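Local coordinates for VP2 (PDB 7L0Y), which assembles in sixty copies into the T=1 icosahedral shell of the human bocavirus 1 capsid, at residues N486-Y491 with A498-T503; G482-Y487 with H492-G497; G22-S27 with P85-R90; H47-E52 with L201-D206. One frame throughout, in Å; residues are numbered along the deposited sequence.

In the fold
Contacts 1 and 2 fold a single C-terminal loop, between strands 446-462 and 516-517, back on itself; they share Asn486 and Tyr487, and their centres lie 6 Å apart. Contact 1 is buried and apolar, whereas contact 2 is half open and mixes a carboxylate with a proline. Contact 3, also partly buried, sets helix 85-94 on strand 23-26, which pairs with strand 30-42, probably the jelly-roll B strand, and its Pro85 touches the tyrosines of contact 1. Contact 4 stands apart, its centre 39 to 44 Å from the others, beside what are probably the C and F strands; buried like contact 1, it relies on a tyrosine bonded to a glutamate. All four also meet neighbouring subunits.

Contact 1 of 4, residues N486-Y491 with A498-T503; sequences NYTPTY and AYIQPT
The Tyr491 ring has Tyr499 at its edge and the methyl CG2 of Thr490 over one face, offset toward the rim. In the plane of that ring, Tyr499 CZ stands 3.9 Å from Tyr491 CD1, the two tyrosines crossing at a slant. Pro502 arrives at about a right angle to the Tyr491 side chain, its CD 3.8 Å from Tyr491 CE1, and the compact, apolar proline ring packs against the tyrosine without needing a polar partner. Neither hydroxyl is spent across this contact: Tyr491 OH bonds to Gln507 O, and Tyr499 OH to the indole NE1 of Trp468 in the third subunit. Thr490 is similarly two-sided. With OG1 anti to the carbonyl carbon (chi1 -67°), the hydroxyl accepts from Ser480 N while CG2 is left to meet Pro502 CA at 3.5 Å. Farther along, Thr488 CG2 packs on Ile500 CG1 at 3.6 Å, a methyl against a branched aliphatic chain, so packing and not hydrogen bonding joins the segments. Their directions differ by 76°, and the backbones come nearest at Thr490 and Ile500. Pro489 reaches Leu194 of the second subunit and Arg469 of the third. Both segments belong to the long loop linking strand 446-462 to strand 516-517, and Tyr491 and Tyr499 together lean on Pro85, the first residue of helix 85-94.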
# COMPACT_ATOMS: atom_id res chain seq x y z
N ASN A 486 -32.35 -82.99 -85.05
CA ASN A 486 -31.19 -82.16 -85.38
C ASN A 486 -31.58 -80.71 -85.65
O ASN A 486 -31.04 -80.06 -86.53
CB ASN A 486 -30.43 -82.73 -86.57
CG ASN A 486 -29.67 -83.99 -86.21
OD1 ASN A 486 -28.61 -83.93 -85.59
ND2 ASN A 486 -30.21 -85.13 -86.60
N TYR A 487 -32.58 -80.21 -84.91
CA TYR A 487 -32.89 -78.79 -84.95
C TYR A 487 -32.36 -78.00 -83.76
O TYR A 487 -32.63 -76.80 -83.67
CB TYR A 487 -34.39 -78.55 -85.13
CG TYR A 487 -35.35 -79.25 -84.21
CD1 TYR A 487 -35.52 -78.83 -82.90
CD2 TYR A 487 -36.17 -80.25 -84.68
CE1 TYR A 487 -36.44 -79.44 -82.07
CE2 TYR A 487 -37.10 -80.87 -83.86
CZ TYR A 487 -37.23 -80.46 -82.56
OH TYR A 487 -38.15 -81.07 -81.75
N THR A 488 -31.63 -78.61 -82.84
CA THR A 488 -31.19 -77.87 -81.66
C THR A 488 -29.73 -77.45 -81.79
O THR A 488 -28.88 -78.30 -82.07
CB THR A 488 -31.39 -78.71 -80.40
OG1 THR A 488 -32.76 -79.10 -80.30
CG2 THR A 488 -31.03 -77.90 -79.19
N PRO A 489 -29.41 -76.18 -81.57
CA PRO A 489 -28.02 -75.73 -81.66
C PRO A 489 -27.18 -76.23 -80.50
O PRO A 489 -27.65 -76.90 -79.58
CB PRO A 489 -28.15 -74.21 -81.65
CG PRO A 489 -29.41 -73.95 -80.94
CD PRO A 489 -30.33 -75.06 -81.31
N THR A 490 -25.90 -75.84 -80.53
CA THR A 490 -24.88 -76.55 -79.76
C THR A 490 -25.13 -76.49 -78.26
O THR A 490 -25.22 -77.53 -77.61
CB THR A 490 -23.49 -76.01 -80.07
OG1 THR A 490 -23.16 -76.32 -81.43
CG2 THR A 490 -22.48 -76.63 -79.16
N TYR A 491 -25.21 -75.31 -77.68
CA TYR A 491 -25.30 -75.23 -76.23
C TYR A 491 -26.73 -75.15 -75.73
O TYR A 491 -26.96 -74.75 -74.59
CB TYR A 491 -24.44 -74.09 -75.71
CG TYR A 491 -22.98 -74.36 -75.94
CD1 TYR A 491 -22.28 -75.21 -75.10
CD2 TYR A 491 -22.30 -73.79 -76.99
CE1 TYR A 491 -20.96 -75.47 -75.29
CE2 TYR A 491 -20.97 -74.04 -77.19
CZ TYR A 491 -20.31 -74.88 -76.34
OH TYR A 491 -18.97 -75.13 -76.54
N ALA A 498 -31.96 -83.08 -73.25
CA ALA A 498 -30.55 -83.39 -73.38
C ALA A 498 -29.79 -82.15 -73.80
O ALA A 498 -30.25 -81.37 -74.63
CB ALA A 498 -30.34 -84.52 -74.39
N TYR A 499 -28.63 -81.96 -73.20
CA TYR A 499 -27.82 -80.80 -73.50
C TYR A 499 -26.88 -81.12 -74.64
O TYR A 499 -26.04 -82.02 -74.55
CB TYR A 499 -27.07 -80.37 -72.26
CG TYR A 499 -26.22 -79.15 -72.39
CD1 TYR A 499 -26.79 -77.91 -72.61
CD2 TYR A 499 -24.86 -79.21 -72.17
CE1 TYR A 499 -26.03 -76.79 -72.69
CE2 TYR A 499 -24.09 -78.09 -72.24
CZ TYR A 499 -24.68 -76.88 -72.50
OH TYR A 499 -23.90 -75.76 -72.56
N ILE A 500 -27.04 -80.40 -75.74
CA ILE A 500 -26.29 -80.67 -76.96
C ILE A 500 -24.84 -80.30 -76.68
O ILE A 500 -24.56 -79.28 -76.04
CB ILE A 500 -26.86 -79.88 -78.15
CG1 ILE A 500 -28.37 -80.10 -78.25
CG2 ILE A 500 -26.16 -80.26 -79.43
CD1 ILE A 500 -28.77 -81.53 -78.36
N GLN A 501 -23.92 -81.18 -77.04
CA GLN A 501 -22.52 -80.89 -76.83
C GLN A 501 -21.90 -80.27 -78.07
O GLN A 501 -22.40 -80.44 -79.18
CB GLN A 501 -21.78 -82.16 -76.45
CG GLN A 501 -22.25 -82.77 -75.15
CD GLN A 501 -22.12 -81.82 -73.99
OE1 GLN A 501 -21.14 -81.10 -73.87
NE2 GLN A 501 -23.11 -81.82 -73.11
N PRO A 502 -20.80 -79.53 -77.91
CA PRO A 502 -20.01 -79.13 -79.08
C PRO A 502 -19.43 -80.36 -79.77
O PRO A 502 -18.92 -81.26 -79.12
CB PRO A 502 -18.91 -78.25 -78.47
CG PRO A 502 -18.85 -78.64 -77.05
CD PRO A 502 -20.25 -78.97 -76.66
N THR A 503 -19.58 -80.41 -81.09
CA THR A 503 -19.07 -81.55 -81.83
C THR A 503 -17.68 -81.28 -82.40
O THR A 503 -17.02 -82.20 -82.89
CB THR A 503 -20.04 -81.93 -82.95
OG1 THR A 503 -20.26 -80.81 -83.80
CG2 THR A 503 -21.35 -82.38 -82.36

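Contact 2 of 4, residues G482-Y487 with H492-G497; sequences GGESNY and HVDPTG
Glu484 N donates to Asp494 OD1 over 3.3 Å, at an N-H...O angle of 151°, reaching the oxygen from above the carboxylate plane. Beside this bond Pro495 meets two side chains: its CG lies 3.6 Å from Tyr487 CE1, and its CB faces the carboxylate of Glu484. The Glu484 chain slides past the proline ring in the opposite direction, and its OE2 also comes 3.3 Å from Thr496 CG2. Glu484 OE2 and Asp494 OD1 are 4.1 Å apart with their carboxylate planes 71° to each other; at the pH of 2.6 used here, protonation probably eases any repulsion. Asp494 to Gly497 form a type I beta turn, closed by a backbone bond from Gly497 N to Asp494 O. Proline suits its second position, where phi is close to what the ring imposes, and Gly497 takes a positive phi at its end. The turn lies in the long loop after strand 446-462, probably the last strand of the parvovirus jelly roll, where it meets a neighbouring subunit. Thr496 OG1 donates to Asp494 OD2, which helps to hold the carboxylate that receives Glu484 N. Across from it Gly483, also at positive phi, lets Asp494 OD1 come within 3.8 Å of Gly483 CA, and Asn486 N bonds back to Gly483 O. Farther out, Thr51 of the second subunit packs on Pro495 and bonds through OG1 to Val493 O.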
# COMPACT_ATOMS: atom_id res chain seq x y z
N GLY A 482 -28.00 -80.22 -83.52
CA GLY A 482 -27.93 -81.55 -82.92
C GLY A 482 -29.22 -81.89 -82.22
O GLY A 482 -30.23 -81.19 -82.32
N GLY A 483 -29.19 -83.00 -81.50
CA GLY A 483 -30.36 -83.51 -80.83
C GLY A 483 -31.23 -84.33 -81.75
O GLY A 483 -30.89 -84.61 -82.91
N GLU A 484 -32.39 -84.75 -81.23
CA GLU A 484 -33.35 -85.46 -82.06
C GLU A 484 -33.93 -84.51 -83.09
O GLU A 484 -34.23 -83.35 -82.79
CB GLU A 484 -34.46 -86.08 -81.21
CG GLU A 484 -35.31 -85.11 -80.42
CD GLU A 484 -36.42 -85.82 -79.67
OE1 GLU A 484 -36.74 -86.97 -80.03
OE2 GLU A 484 -36.97 -85.23 -78.71
N SER A 485 -34.05 -84.99 -84.33
CA SER A 485 -34.43 -84.22 -85.50
C SER A 485 -33.39 -83.17 -85.87
O SER A 485 -33.53 -82.51 -86.90
CB SER A 485 -35.80 -83.55 -85.35
OG SER A 485 -36.12 -82.76 -86.48
N ASN A 486 -32.35 -82.99 -85.05
CA ASN A 486 -31.19 -82.16 -85.38
C ASN A 486 -31.58 -80.71 -85.65
O ASN A 486 -31.04 -80.06 -86.53
CB ASN A 486 -30.43 -82.73 -86.57
CG ASN A 486 -29.67 -83.99 -86.21
OD1 ASN A 486 -28.61 -83.93 -85.59
ND2 ASN A 486 -30.21 -85.13 -86.60
N TYR A 487 -32.58 -80.21 -84.91
CA TYR A 487 -32.89 -78.79 -84.95
C TYR A 487 -32.36 -78.00 -83.76
O TYR A 487 -32.63 -76.80 -83.67
CB TYR A 487 -34.39 -78.55 -85.13
CG TYR A 487 -35.35 -79.25 -84.21
CD1 TYR A 487 -35.52 -78.83 -82.90
CD2 TYR A 487 -36.17 -80.25 -84.68
CE1 TYR A 487 -36.44 -79.44 -82.07
CE2 TYR A 487 -37.10 -80.87 -83.86
CZ TYR A 487 -37.23 -80.46 -82.56
OH TYR A 487 -38.15 -81.07 -81.75
N HIS A 492 -27.69 -75.41 -76.59
CA HIS A 492 -29.09 -75.41 -76.23
C HIS A 492 -29.46 -76.80 -75.71
O HIS A 492 -28.63 -77.70 -75.62
CB HIS A 492 -29.90 -75.00 -77.46
CG HIS A 492 -31.25 -74.44 -77.16
ND1 HIS A 492 -31.42 -73.24 -76.52
CD2 HIS A 492 -32.49 -74.91 -77.42
CE1 HIS A 492 -32.70 -72.99 -76.38
NE2 HIS A 492 -33.38 -73.98 -76.92
N VAL A 493 -30.72 -76.98 -75.37
CA VAL A 493 -31.18 -78.27 -74.87
C VAL A 493 -32.12 -78.94 -75.86
O VAL A 493 -32.89 -78.29 -76.57
CB VAL A 493 -31.84 -78.15 -73.48
CG1 VAL A 493 -30.80 -77.81 -72.45
CG2 VAL A 493 -32.91 -77.10 -73.50
N ASP A 494 -32.07 -80.26 -75.87
CA ASP A 494 -32.88 -81.14 -76.69
C ASP A 494 -34.34 -81.07 -76.26
O ASP A 494 -34.66 -80.68 -75.13
CB ASP A 494 -32.36 -82.56 -76.51
CG ASP A 494 -32.88 -83.54 -77.52
OD1 ASP A 494 -33.41 -83.13 -78.56
OD2 ASP A 494 -32.77 -84.75 -77.26
N PRO A 495 -35.27 -81.41 -77.16
CA PRO A 495 -36.64 -81.69 -76.71
C PRO A 495 -36.76 -82.68 -75.57
O PRO A 495 -37.72 -82.61 -74.80
CB PRO A 495 -37.31 -82.20 -77.99
CG PRO A 495 -36.56 -81.54 -79.09
CD PRO A 495 -35.28 -80.98 -78.56
N THR A 496 -35.83 -83.62 -75.44
CA THR A 496 -35.84 -84.53 -74.31
C THR A 496 -35.15 -83.95 -73.10
O THR A 496 -35.04 -84.63 -72.07
CB THR A 496 -35.19 -85.86 -74.69
OG1 THR A 496 -33.83 -85.63 -75.09
CG2 THR A 496 -35.95 -86.53 -75.82
N GLY A 497 -34.67 -82.71 -73.19
CA GLY A 497 -33.90 -82.11 -72.14
C GLY A 497 -32.42 -82.42 -72.20
O GLY A 497 -31.69 -82.06 -71.27

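Contact 3 of 4, residues G22-S27 with P85-R90; sequences GGSHFS and PQDWQR
Phe26, Asp87 and Arg90 carry most of this interface, the ring of Phe26 being held over one face by the arginine and at its edge by the aspartate. Arg90 CD sits 3.6 Å from the centroid of the Phe26 ring and 4° off the normal, a CH-pi contact almost squarely over the centre. An extended chain, with CG anti to the backbone N, carries the arginine along the ring, so that its guanidinium, tilted 25° from the ring plane, ends above Phe26 CB. Long and flexible, arginine can lend its methylenes to the phenylalanine while its tip works farther off: NH2 bonds to Tyr463 O of the third subunit, and the group makes a cation-pi contact with that same tyrosine. Asp87, one helical turn earlier, places OD1 near the plane of the ring, 3.5 Å from Phe26 CE2. Its OD2 accepts a hydrogen bond from Ser24 OG, although the position of that hydroxyl is less certain in the model. Ser24 and Phe26 lie two apart on the strand and therefore face the helix together. Strand 23-26 and helix 85-90 run nearly parallel, their axes 9.6 Å apart at 19°. The strand pairs antiparallel with strand 30-42, consistent with the A strand lying against the B strand of the parvovirus jelly roll, with the helix that follows the C strand packed on it.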
# COMPACT_ATOMS: atom_id res chain seq x y z
N GLY A 22 -25.23 -67.45 -58.65
CA GLY A 22 -25.03 -67.81 -60.04
C GLY A 22 -24.72 -66.57 -60.84
O GLY A 22 -24.99 -65.45 -60.42
N GLY A 23 -24.13 -66.80 -62.00
CA GLY A 23 -23.87 -65.75 -62.95
C GLY A 23 -22.52 -65.09 -62.75
O GLY A 23 -21.88 -65.19 -61.71
N SER A 24 -22.10 -64.40 -63.79
CA SER A 24 -20.79 -63.78 -63.83
C SER A 24 -20.94 -62.27 -63.90
O SER A 24 -21.96 -61.75 -64.36
CB SER A 24 -19.99 -64.26 -65.01
OG SER A 24 -20.64 -63.88 -66.20
N HIS A 25 -19.92 -61.58 -63.42
CA HIS A 25 -19.80 -60.15 -63.58
C HIS A 25 -18.49 -59.86 -64.29
O HIS A 25 -17.43 -60.29 -63.83
CB HIS A 25 -19.86 -59.43 -62.24
CG HIS A 25 -19.79 -57.94 -62.37
ND1 HIS A 25 -20.77 -57.21 -63.00
CD2 HIS A 25 -18.85 -57.06 -61.98
CE1 HIS A 25 -20.44 -55.93 -62.99
NE2 HIS A 25 -19.27 -55.81 -62.37
N PHE A 26 -18.55 -59.14 -65.39
CA PHE A 26 -17.38 -58.75 -66.16
C PHE A 26 -17.00 -57.31 -65.87
O PHE A 26 -17.87 -56.45 -65.72
CB PHE A 26 -17.61 -58.93 -67.66
CG PHE A 26 -17.64 -60.34 -68.10
CD1 PHE A 26 -16.50 -60.94 -68.57
CD2 PHE A 26 -18.79 -61.09 -67.99
CE1 PHE A 26 -16.51 -62.24 -68.97
CE2 PHE A 26 -18.80 -62.39 -68.39
CZ PHE A 26 -17.66 -62.97 -68.88
N SER A 27 -15.71 -57.06 -65.80
CA SER A 27 -15.16 -55.73 -65.62
C SER A 27 -13.91 -55.63 -66.49
O SER A 27 -13.60 -56.54 -67.26
CB SER A 27 -14.85 -55.45 -64.15
OG SER A 27 -14.22 -54.20 -63.99
N PRO A 85 -20.99 -71.04 -71.63
CA PRO A 85 -20.48 -70.81 -72.99
C PRO A 85 -20.51 -69.34 -73.39
O PRO A 85 -19.62 -68.87 -74.10
CB PRO A 85 -21.41 -71.66 -73.85
CG PRO A 85 -21.88 -72.69 -72.93
CD PRO A 85 -22.01 -72.09 -71.60
N GLN A 86 -21.53 -68.61 -72.95
CA GLN A 86 -21.60 -67.18 -73.18
C GLN A 86 -20.44 -66.46 -72.51
O GLN A 86 -19.74 -65.65 -73.12
CB GLN A 86 -22.92 -66.64 -72.66
CG GLN A 86 -23.14 -65.17 -72.85
CD GLN A 86 -23.22 -64.79 -74.30
OE1 GLN A 86 -22.30 -64.18 -74.83
NE2 GLN A 86 -24.29 -65.19 -74.95
N ASP A 87 -20.23 -66.75 -71.23
CA ASP A 87 -19.19 -66.06 -70.48
C ASP A 87 -17.81 -66.44 -70.98
O ASP A 87 -16.89 -65.62 -70.98
CB ASP A 87 -19.34 -66.37 -69.00
CG ASP A 87 -20.59 -65.75 -68.41
OD1 ASP A 87 -21.16 -64.84 -69.04
OD2 ASP A 87 -21.00 -66.17 -67.32
N TRP A 88 -17.64 -67.69 -71.40
CA TRP A 88 -16.37 -68.11 -71.96
C TRP A 88 -16.09 -67.40 -73.27
O TRP A 88 -14.96 -66.98 -73.53
CB TRP A 88 -16.36 -69.62 -72.15
CG TRP A 88 -15.08 -70.11 -72.71
CD1 TRP A 88 -14.84 -70.45 -73.99
CD2 TRP A 88 -13.87 -70.32 -72.00
NE1 TRP A 88 -13.55 -70.86 -74.13
CE2 TRP A 88 -12.93 -70.79 -72.91
CE3 TRP A 88 -13.49 -70.17 -70.66
CZ2 TRP A 88 -11.63 -71.10 -72.55
CZ3 TRP A 88 -12.21 -70.48 -70.31
CH2 TRP A 88 -11.29 -70.94 -71.24
N GLN A 89 -17.11 -67.29 -74.12
CA GLN A 89 -16.98 -66.53 -75.36
C GLN A 89 -16.53 -65.11 -75.07
O GLN A 89 -15.63 -64.59 -75.72
CB GLN A 89 -18.31 -66.49 -76.08
CG GLN A 89 -18.24 -65.99 -77.51
CD GLN A 89 -19.60 -65.67 -78.05
OE1 GLN A 89 -20.57 -65.63 -77.31
NE2 GLN A 89 -19.70 -65.48 -79.35
N ARG A 90 -17.16 -64.48 -74.09
CA ARG A 90 -16.82 -63.10 -73.78
C ARG A 90 -15.41 -62.99 -73.24
O ARG A 90 -14.70 -62.02 -73.52
CB ARG A 90 -17.83 -62.54 -72.79
CG ARG A 90 -17.71 -61.08 -72.60
CD ARG A 90 -18.82 -60.60 -71.75
NE ARG A 90 -18.93 -59.16 -71.80
CZ ARG A 90 -19.96 -58.50 -71.31
NH1 ARG A 90 -20.94 -59.16 -70.72
NH2 ARG A 90 -20.01 -57.18 -71.42

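Contact 4 of 4, residues H47-E52 with L201-D206; sequences HLYKTE and LLENSD
A short 3-10 turn, residues 202-204, in the loop leading to strand 208-210 receives Tyr49 from just ahead of strand 50-53. The tyrosine reaches across with its whole ring. Tyr49 OH donates to the syn lone pair of Glu203 OE1 over 2.6 Å, and the carboxylate plane is turned 68° from the ring. A bend at chi2 (76°) brings the glutamate's acid group to the hydroxyl at the ring's edge, and its other oxygen, OE2, accepts from Trp71 NE1, so both oxygens of this buried acid have donors. Over one face of the Tyr49 ring rides Leu201 CD2, 3.4 Å from the centroid and 10° off the normal, a CH-pi contact for which a branched aliphatic side chain is suited. Leu202 CD2 lies 3.6 Å from Tyr49 OH, and the hydroxyl is also 2.9 Å from Leu202 N. Tyrosine fits this place because it joins an apolar face to a polar tip. Its ring meets Tyr159 of the fourth subunit, while Leu201 packs on Trp468 of the fifth. Consistent with the parvovirus jelly roll, the contact joins the connection between strands 30-42 and 71-74, probably B and C, to that between strands 132-137 and 208-210, probably E and F.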
# COMPACT_ATOMS: atom_id res chain seq x y z
N HIS A 47 -18.21 -98.15 -45.78
CA HIS A 47 -17.45 -97.53 -44.70
C HIS A 47 -16.11 -98.20 -44.45
O HIS A 47 -15.58 -98.15 -43.35
CB HIS A 47 -18.25 -97.48 -43.40
CG HIS A 47 -19.46 -96.60 -43.47
ND1 HIS A 47 -19.37 -95.23 -43.50
CD2 HIS A 47 -20.78 -96.89 -43.53
CE1 HIS A 47 -20.58 -94.71 -43.56
NE2 HIS A 47 -21.45 -95.70 -43.57
N LEU A 48 -15.52 -98.82 -45.47
CA LEU A 48 -14.26 -99.52 -45.29
C LEU A 48 -13.18 -98.90 -46.16
O LEU A 48 -13.44 -98.31 -47.20
CB LEU A 48 -14.40 -101.01 -45.62
CG LEU A 48 -15.24 -101.81 -44.63
CD1 LEU A 48 -15.40 -103.22 -45.13
CD2 LEU A 48 -14.57 -101.80 -43.28
N TYR A 49 -11.95 -99.03 -45.69
CA TYR A 49 -10.77 -98.89 -46.52
C TYR A 49 -10.39 -100.26 -47.06
O TYR A 49 -10.14 -101.18 -46.28
CB TYR A 49 -9.61 -98.30 -45.73
CG TYR A 49 -9.71 -96.83 -45.45
CD1 TYR A 49 -9.08 -95.91 -46.26
CD2 TYR A 49 -10.46 -96.36 -44.39
CE1 TYR A 49 -9.16 -94.58 -46.00
CE2 TYR A 49 -10.55 -95.03 -44.13
CZ TYR A 49 -9.90 -94.14 -44.94
OH TYR A 49 -9.97 -92.80 -44.70
N LYS A 50 -10.36 -100.39 -48.37
CA LYS A 50 -10.02 -101.63 -49.03
C LYS A 50 -8.84 -101.37 -49.95
O LYS A 50 -8.59 -100.24 -50.36
CB LYS A 50 -11.20 -102.16 -49.85
CG LYS A 50 -12.43 -102.45 -49.05
CD LYS A 50 -13.60 -102.76 -49.94
CE LYS A 50 -14.85 -102.99 -49.13
NZ LYS A 50 -16.04 -103.20 -49.99
N THR A 51 -8.10 -102.43 -50.26
CA THR A 51 -7.11 -102.38 -51.32
C THR A 51 -7.52 -103.35 -52.41
O THR A 51 -8.34 -104.24 -52.17
CB THR A 51 -5.71 -102.70 -50.81
OG1 THR A 51 -5.71 -104.00 -50.22
CG2 THR A 51 -5.26 -101.68 -49.78
N GLU A 52 -7.03 -103.14 -53.62
CA GLU A 52 -7.32 -104.03 -54.73
C GLU A 52 -6.07 -104.14 -55.58
O GLU A 52 -5.41 -103.13 -55.84
CB GLU A 52 -8.48 -103.51 -55.59
CG GLU A 52 -9.81 -103.44 -54.88
CD GLU A 52 -9.99 -102.16 -54.10
OE1 GLU A 52 -9.08 -101.30 -54.14
OE2 GLU A 52 -11.03 -102.00 -53.44
N LEU A 201 -5.25 -92.61 -44.13
CA LEU A 201 -6.58 -92.55 -43.57
C LEU A 201 -6.92 -91.09 -43.43
O LEU A 201 -6.14 -90.32 -42.87
CB LEU A 201 -6.62 -93.21 -42.20
CG LEU A 201 -6.26 -94.68 -42.23
CD1 LEU A 201 -6.04 -95.20 -40.83
CD2 LEU A 201 -7.42 -95.36 -42.86
N LEU A 202 -8.07 -90.68 -43.94
CA LEU A 202 -8.41 -89.28 -43.79
C LEU A 202 -8.75 -88.96 -42.34
O LEU A 202 -8.65 -87.80 -41.94
CB LEU A 202 -9.55 -88.89 -44.72
CG LEU A 202 -9.24 -88.74 -46.21
CD1 LEU A 202 -7.96 -87.97 -46.39
CD2 LEU A 202 -9.08 -90.08 -46.87
N GLU A 203 -9.12 -89.96 -41.55
CA GLU A 203 -9.46 -89.85 -40.13
C GLU A 203 -8.28 -89.42 -39.28
O GLU A 203 -8.46 -89.07 -38.12
CB GLU A 203 -10.00 -91.18 -39.64
CG GLU A 203 -11.37 -91.54 -40.21
CD GLU A 203 -11.31 -92.02 -41.64
OE1 GLU A 203 -10.22 -92.03 -42.24
OE2 GLU A 203 -12.37 -92.39 -42.18
N ASN A 204 -7.09 -89.45 -39.85
CA ASN A 204 -5.86 -89.06 -39.20
C ASN A 204 -5.74 -87.55 -39.04
O ASN A 204 -4.72 -87.08 -38.53
CB ASN A 204 -4.70 -89.62 -40.02
CG ASN A 204 -3.43 -89.74 -39.23
OD1 ASN A 204 -3.45 -89.97 -38.02
ND2 ASN A 204 -2.30 -89.61 -39.91
N SER A 205 -6.70 -86.78 -39.53
CA SER A 205 -6.69 -85.33 -39.42
C SER A 205 -7.99 -84.85 -38.78
O SER A 205 -8.85 -85.63 -38.40
CB SER A 205 -6.44 -84.70 -40.79
OG SER A 205 -7.48 -85.01 -41.70
N ASP A 206 -8.12 -83.53 -38.66
CA ASP A 206 -9.31 -82.91 -38.11
C ASP A 206 -10.33 -82.68 -39.20
O ASP A 206 -9.99 -82.25 -40.31
CB ASP A 206 -8.98 -81.57 -37.44
CG ASP A 206 -8.16 -81.73 -36.19
OD1 ASP A 206 -8.03 -82.85 -35.68
OD2 ASP A 206 -7.66 -80.71 -35.69